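Local coordinates for protein ferulic acid esterase, AmCE1/Fae1A (Anaeromyces mucronatus, PDB 5CXX) that binds ferulic acid and probably hydrolyses feruloyl esters, as an alpha/beta-hydrolase fold esterase of family CE1, at residues P187-D190 and G194-E197; R15-Q18 and E22-T25. All blocks are in the same frame, centred on the assembly; numbering follows the deposited sequence. Where two conformers were deposited one is given.

Interaction 1: residues P187-D190 and G194-E197; sequences PGED and GKHE. With FER (3-(4-hydroxy-3-methoxyphenyl)-2-propenoic acid), chain D.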
ATOM      1  N   PRO A 187       6.279   5.987 -18.444  1.00 22.19           N
ATOM      2  CA  PRO A 187       7.403   5.415 -19.198  1.00 23.54           C
ATOM      3  C   PRO A 187       8.732   5.639 -18.518  1.00 23.89           C
ATOM      4  O   PRO A 187       9.020   6.723 -17.954  1.00 25.87           O
ATOM      5  CB  PRO A 187       7.353   6.164 -20.535  1.00 23.83           C
ATOM      6  CG  PRO A 187       5.891   6.591 -20.686  1.00 26.15           C
ATOM      7  CD  PRO A 187       5.522   6.958 -19.267  1.00 23.57           C
ATOM      8  N   GLY A 188       9.608   4.638 -18.662  1.00 24.25           N
ATOM      9  CA  GLY A 188      10.923   4.766 -18.027  1.00 26.83           C
ATOM     10  C   GLY A 188      11.839   3.640 -18.473  1.00 28.19           C
ATOM     11  O   GLY A 188      11.455   2.827 -19.292  1.00 30.52           O
ATOM     12  N   GLU A 189      13.085   3.666 -18.001  1.00 25.00           N
ATOM     13  CA  GLU A 189      14.081   2.664 -18.416  1.00 24.10           C
ATOM     14  C   GLU A 189      14.949   2.358 -17.199  1.00 25.62           C
ATOM     15  O   GLU A 189      15.309   3.269 -16.470  1.00 25.84           O
ATOM     16  CB  GLU A 189      14.963   3.181 -19.596  1.00 30.37           C
ATOM     17  CG  GLU A 189      16.107   2.252 -19.874  1.00 40.76           C
ATOM     18  CD  GLU A 189      15.891   1.388 -21.097  1.00 59.63           C
ATOM     19  OE1 GLU A 189      14.857   1.585 -21.779  1.00 64.19           O
ATOM     20  OE2 GLU A 189      16.781   0.546 -21.397  1.00 66.61           O
ATOM     21  N   ASP A 190      15.268   1.085 -16.942  1.00 23.15           N
ATOM     22  CA  ASP A 190      16.195   0.789 -15.836  1.00 23.27           C
ATOM     23  C   ASP A 190      17.037  -0.433 -16.126  1.00 26.20           C
ATOM     24  O   ASP A 190      16.927  -1.068 -17.182  1.00 27.71           O
ATOM     25  CB  ASP A 190      15.464   0.636 -14.494  1.00 21.52           C
ATOM     26  CG  ASP A 190      14.792  -0.740 -14.312  1.00 21.98           C
ATOM     27  OD1 ASP A 190      14.601  -1.492 -15.277  1.00 25.34           O
ATOM     28  OD2 ASP A 190      14.423  -0.995 -13.158  1.00 23.47           O
ATOM     29  N   GLY A 194      15.023  -2.976 -18.375  1.00 26.77           N
ATOM     30  CA  GLY A 194      15.102  -2.269 -19.652  1.00 24.79           C
ATOM     31  C   GLY A 194      13.939  -1.305 -19.786  1.00 26.95           C
ATOM     32  O   GLY A 194      13.604  -0.592 -18.834  1.00 26.69           O
ATOM     33  N   LYS A 195      13.362  -1.245 -20.989  1.00 26.09           N
ATOM     34  CA  LYS A 195      12.261  -0.307 -21.254  1.00 27.93           C
ATOM     35  C   LYS A 195      11.043  -0.670 -20.463  1.00 26.14           C
ATOM     36  O   LYS A 195      10.692  -1.862 -20.418  1.00 28.55           O
ATOM     37  CB  LYS A 195      11.879  -0.336 -22.755  1.00 30.27           C
ATOM     38  CG  LYS A 195      12.818   0.492 -23.635  1.00 47.34           C
ATOM     39  CD  LYS A 195      12.099   0.960 -24.927  1.00 67.08           C
ATOM     40  CE  LYS A 195      13.055   1.280 -26.083  1.00 73.77           C
ATOM     41  NZ  LYS A 195      12.671   2.573 -26.749  1.00 76.48           N
ATOM     42  N   HIS A 196      10.409   0.333 -19.845  1.00 23.02           N
ATOM     43  CA  HIS A 196       9.093   0.188 -19.258  1.00 21.83           C
ATOM     44  C   HIS A 196       8.151   1.064 -20.078  1.00 25.00           C
ATOM     45  O   HIS A 196       8.357   2.274 -20.095  1.00 26.32           O
ATOM     46  CB  HIS A 196       9.084   0.654 -17.821  1.00 23.55           C
ATOM     47  CG  HIS A 196       9.931  -0.179 -16.916  1.00 26.01           C
ATOM     48  ND1 HIS A 196      11.299  -0.290 -17.043  1.00 28.99           N
ATOM     49  CD2 HIS A 196       9.586  -0.966 -15.866  1.00 21.52           C
ATOM     50  CE1 HIS A 196      11.769  -1.098 -16.097  1.00 26.66           C
ATOM     51  NE2 HIS A 196      10.752  -1.515 -15.369  1.00 25.03           N
ATOM     52  N   GLU A 197       7.181   0.496 -20.786  1.00 22.53           N
ATOM     53  CA  GLU A 197       6.336   1.337 -21.636  1.00 27.84           C
ATOM     54  C   GLU A 197       5.471   2.333 -20.870  1.00 23.76           C
ATOM     55  O   GLU A 197       5.116   3.405 -21.441  1.00 25.50           O
ATOM     56  CB  GLU A 197       5.448   0.461 -22.510  1.00 33.63           C
ATOM     57  CG  GLU A 197       6.307  -0.365 -23.457  1.00 47.97           C
ATOM     58  CD  GLU A 197       6.953   0.468 -24.580  1.00 63.74           C
ATOM     59  OE1 GLU A 197       6.638   1.677 -24.744  1.00 70.95           O
ATOM     60  OE2 GLU A 197       7.874  -0.077 -25.233  1.00 67.73           O
TER
HETATM   61  C4  FER D 301      11.945  -2.996 -11.948  1.00 19.73           C
HETATM   62  C5  FER D 301      12.790  -3.045 -10.802  1.00 21.99           C
HETATM   63  C6  FER D 301      12.260  -3.370  -9.588  1.00 21.00           C
HETATM   64  C3  FER D 301      10.564  -3.202 -11.777  1.00 18.96           C
HETATM   65  C2  FER D 301      10.017  -3.554 -10.572  1.00 18.19           C
HETATM   66  C1  FER D 301      10.852  -3.619  -9.471  1.00 19.78           C
HETATM   67  C10 FER D 301       8.457  -3.087 -12.691  1.00 21.00           C
HETATM   68  C7  FER D 301      10.255  -4.024  -8.167  1.00 20.56           C
HETATM   69  C8  FER D 301      10.958  -4.452  -7.104  1.00 18.94           C
HETATM   70  C9  FER D 301      10.199  -4.830  -5.835  1.00 21.10           C
HETATM   71  O1  FER D 301       8.931  -4.782  -5.752  1.00 19.87           O
HETATM   72  O2  FER D 301      10.866  -5.237  -4.848  1.00 24.99           O
HETATM   73  O4  FER D 301      12.362  -2.682 -13.206  1.00 22.54           O
HETATM   74  O3  FER D 301       9.859  -3.089 -12.939  1.00 20.39           O
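The two-stranded antiparallel hairpin of Gly-188 to Asp-190 and Gly-194 to His-196 grips the phenolic end of bound ferulate, and is plausibly the beta-clamp described for this esterase. Its strand axes run 154° apart. Gly-188 and His-196 form one hydrogen-bonded pair, with His-196 N 2.8 Å from Gly-188 O, and Asp-190 and Gly-194 form a second, with Gly-194 N 2.9 Å from Asp-190 O. Between them lies the non-hydrogen-bonded pair Glu-189 and Lys-195, whose side chains leave on the face away from the ligand.

The pocket face carries the polar grip. Ferulate O4 donates to Asp-190 OD2 at 2.7 Å, while His-196 NE2 makes a forked bond to the neighbouring oxygens, 2.9 Å to O4 and 3.0 Å to the methoxy O3. With CG between the backbone N and the carbonyl carbon (chi1 79°), the Asp-190 side chain reaches across to His-196, its carboxylate nearly perpendicular to the imidazole (planes 83° apart). Its OD1 meets the ring edge in plane, 3.0 Å from His-196 CE1, and also accepts from Ser-193 N in the turn.

The other ring nitrogen, His-196 ND1, bonds weakly to Gly-194 O (2.9 Å). The nearby carboxylate could favour a protonated imidazole, though the geometry does not establish the charge; the paired acceptor and donor match a 4-hydroxy-3-methoxyphenyl head.

Interaction 2: residues R15-Q18 and E22-T25; sequences RTKQ and EYPT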
ATOM      1  N   ARG A  15       7.566   1.185  15.864  1.00 21.12           N
ATOM      2  CA  ARG A  15       7.585   0.002  14.994  1.00 21.69           C
ATOM      3  C   ARG A  15       7.863  -1.303  15.733  1.00 20.54           C
ATOM      4  O   ARG A  15       7.965  -2.364  15.125  1.00 22.43           O
ATOM      5  CB  ARG A  15       8.606   0.168  13.862  1.00 23.08           C
ATOM      6  CG  ARG A  15      10.034   0.493  14.386  1.00 20.33           C
ATOM      7  CD  ARG A  15      10.994   0.645  13.145  1.00 22.12           C
ATOM      8  NE  ARG A  15      11.241  -0.665  12.491  1.00 22.63           N
ATOM      9  CZ  ARG A  15      12.225  -0.856  11.613  1.00 23.78           C
ATOM     10  NH1 ARG A  15      12.980   0.195  11.248  1.00 25.11           N
ATOM     11  NH2 ARG A  15      12.444  -2.068  11.082  1.00 23.01           N
ATOM     12  N   THR A  16       7.995  -1.201  17.061  1.00 20.39           N
ATOM     13  CA  THR A  16       8.296  -2.338  17.958  1.00 22.17           C
ATOM     14  C   THR A  16       7.052  -2.631  18.813  1.00 21.02           C
ATOM     15  O   THR A  16       6.398  -1.678  19.337  1.00 21.64           O
ATOM     16  CB  THR A  16       9.519  -1.960  18.868  1.00 26.76           C
ATOM     17  OG1 THR A  16      10.635  -1.727  17.990  1.00 33.24           O
ATOM     18  CG2 THR A  16       9.895  -3.099  19.823  1.00 30.90           C
ATOM     19  N   LYS A  17       6.755  -3.918  19.023  1.00 21.62           N
ATOM     20  CA  LYS A  17       5.735  -4.271  20.007  1.00 20.24           C
ATOM     21  C   LYS A  17       6.225  -3.946  21.410  1.00 23.84           C
ATOM     22  O   LYS A  17       7.317  -4.340  21.795  1.00 27.04           O
ATOM     23  CB  LYS A  17       5.360  -5.766  19.924  1.00 21.24           C
ATOM     24  CG  LYS A  17       4.640  -5.996  18.561  1.00 20.29           C
ATOM     25  CD  LYS A  17       4.255  -7.511  18.513  1.00 21.89           C
ATOM     26  CE  LYS A  17       3.514  -7.854  17.229  1.00 26.74           C
ATOM     27  NZ  LYS A  17       3.254  -9.376  17.193  1.00 30.55           N
ATOM     28  N   GLN A  18       5.436  -3.157  22.135  1.00 20.57           N
ATOM     29  CA  GLN A  18       5.767  -2.811  23.511  1.00 21.39           C
ATOM     30  C   GLN A  18       5.201  -3.792  24.540  1.00 22.16           C
ATOM     31  O   GLN A  18       4.079  -4.301  24.389  1.00 24.38           O
ATOM     32  CB  GLN A  18       5.201  -1.391  23.783  1.00 21.60           C
ATOM     33  CG  GLN A  18       5.706  -0.367  22.747  1.00 23.38           C
ATOM     34  CD  GLN A  18       7.193  -0.151  22.891  1.00 31.65           C
ATOM     35  OE1 GLN A  18       7.702   0.015  24.012  1.00 38.73           O
ATOM     36  NE2 GLN A  18       7.915  -0.264  21.799  1.00 28.00           N
ATOM     37  N   GLU A  22      -1.504  -4.983  23.972  1.00 25.46           N
ATOM     38  CA  GLU A  22      -2.045  -6.011  23.053  1.00 23.45           C
ATOM     39  C   GLU A  22      -1.948  -5.596  21.608  1.00 24.44           C
ATOM     40  O   GLU A  22      -2.289  -4.445  21.270  1.00 24.09           O
ATOM     41  CB  GLU A  22      -3.517  -6.295  23.371  1.00 30.97           C
ATOM     42  CG  GLU A  22      -3.716  -6.899  24.708  1.00 47.50           C
ATOM     43  CD  GLU A  22      -5.064  -7.580  24.813  1.00 56.88           C
ATOM     44  OE1 GLU A  22      -6.087  -6.949  24.457  1.00 53.94           O
ATOM     45  OE2 GLU A  22      -5.087  -8.757  25.243  1.00 65.73           O
ATOM     46  N   TYR A  23      -1.525  -6.524  20.759  1.00 23.40           N
ATOM     47  CA  TYR A  23      -1.485  -6.277  19.309  1.00 22.48           C
ATOM     48  C   TYR A  23      -2.452  -7.181  18.573  1.00 21.64           C
ATOM     49  O   TYR A  23      -2.754  -8.281  19.031  1.00 23.02           O
ATOM     50  CB  TYR A  23      -0.025  -6.456  18.759  1.00 20.93           C
ATOM     51  CG  TYR A  23       0.817  -5.341  19.329  1.00 19.86           C
ATOM     52  CD1 TYR A  23       0.902  -4.086  18.669  1.00 20.31           C
ATOM     53  CD2 TYR A  23       1.474  -5.510  20.546  1.00 20.65           C
ATOM     54  CE1 TYR A  23       1.627  -2.994  19.246  1.00 21.71           C
ATOM     55  CE2 TYR A  23       2.182  -4.458  21.140  1.00 20.44           C
ATOM     56  CZ  TYR A  23       2.264  -3.210  20.492  1.00 19.81           C
ATOM     57  OH  TYR A  23       2.964  -2.209  21.134  1.00 22.68           O
ATOM     58  N   PRO A  24      -2.915  -6.748  17.386  1.00 21.43           N
ATOM     59  CA  PRO A  24      -3.807  -7.611  16.617  1.00 22.96           C
ATOM     60  C   PRO A  24      -3.031  -8.745  15.995  1.00 23.58           C
ATOM     61  O   PRO A  24      -1.798  -8.711  15.958  1.00 23.54           O
ATOM     62  CB  PRO A  24      -4.331  -6.740  15.496  1.00 24.56           C
ATOM     63  CG  PRO A  24      -3.368  -5.617  15.421  1.00 26.82           C
ATOM     64  CD  PRO A  24      -2.687  -5.441  16.747  1.00 21.93           C
ATOM     65  N   THR A  25      -3.767  -9.758  15.589  1.00 24.80           N
ATOM     66  CA  THR A  25      -3.143 -10.900  14.920  0.78 25.40           C
ATOM     67  C   THR A  25      -3.733 -11.084  13.534  1.00 24.57           C
ATOM     68  O   THR A  25      -4.870 -10.703  13.241  1.00 25.92           O
ATOM     69  CB  THR A  25      -3.343 -12.197  15.713  0.78 28.64           C
ATOM     70  OG1 THR A  25      -4.739 -12.466  15.782  0.78 28.48           O
ATOM     71  CG2 THR A  25      -2.837 -12.053  17.122  0.78 29.55           C
TER
HETATM   72  O   HOH W   1       0.392  -9.755  17.121  1.00 31.89           O
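Tyr-23 meets Lys-17 and Gln-18 at once, with its ring face and its hydroxyl respectively. Over one face lies the aliphatic chain of Lys-17: CG stands 3.8 Å from the ring centroid and only 11° off the normal, a CH-pi contact centred on the ring. The two side chains run antiparallel, so Lys-17 CB comes 3.6 Å from Tyr-23 CE2 near the hydroxyl end, whereas Lys-17 CE lies 4.1 Å from Tyr-23 CB at the root. With CG beside its backbone N (chi1 -67°) and an extended chain beyond, Lys-17 keeps its methylenes along the ring.

The phenolic oxygen accepts from the backbone: Gln-18 N to Tyr-23 OH is 2.8 Å, and the nearly straight angle of 174° marks a well-aligned bond. The same hydroxyl is hydrogen-bonded to Asn-84 OD1 in helix 77-87, so two partners fix the end of the tyrosine. Asn-84 ND2 in turn reaches Thr-16 O, and that carbonyl also receives Gln-18 NE2 at 3.2 Å, from well above its plane. Both segments belong to the irregular connection from helix 12-15 to strand 26-33, an outermost strand of the central sheet, and Tyr-23 ties the two arms of this loop together and to helix 77-87, where its side chain touches Thr-83.

At Pro-24 the contact becomes water-mediated. One water accepts from Lys-17 NZ at 2.9 Å and donates to Pro-24 O at 2.7 Å, joining the charged end of the lysine to the backbone beyond the ring. The proline ring itself packs on Thr-83 and Val-48.

Interactions 1 and 2 lie on opposite sides of the chain's centre, with centres 40 Å apart and nearest atoms about 24 Å apart, and do not touch. Ferulate lies on the hairpin side: its phenol end is held by interaction 1, while Leu-65 N and Met-157 N also bind the ligand, consistent with an oxyanion hole beside the probable nucleophile Ser-156. Residues 15-18 stay remote from it, with 16.3 Å between Arg-15 NH2 and FER O2. Arg-15 does bond to Asn-256, at the start of helix 255-266 and just past the probable triad residue His-253, so interaction 2 borders the helix that follows the catalytic loop.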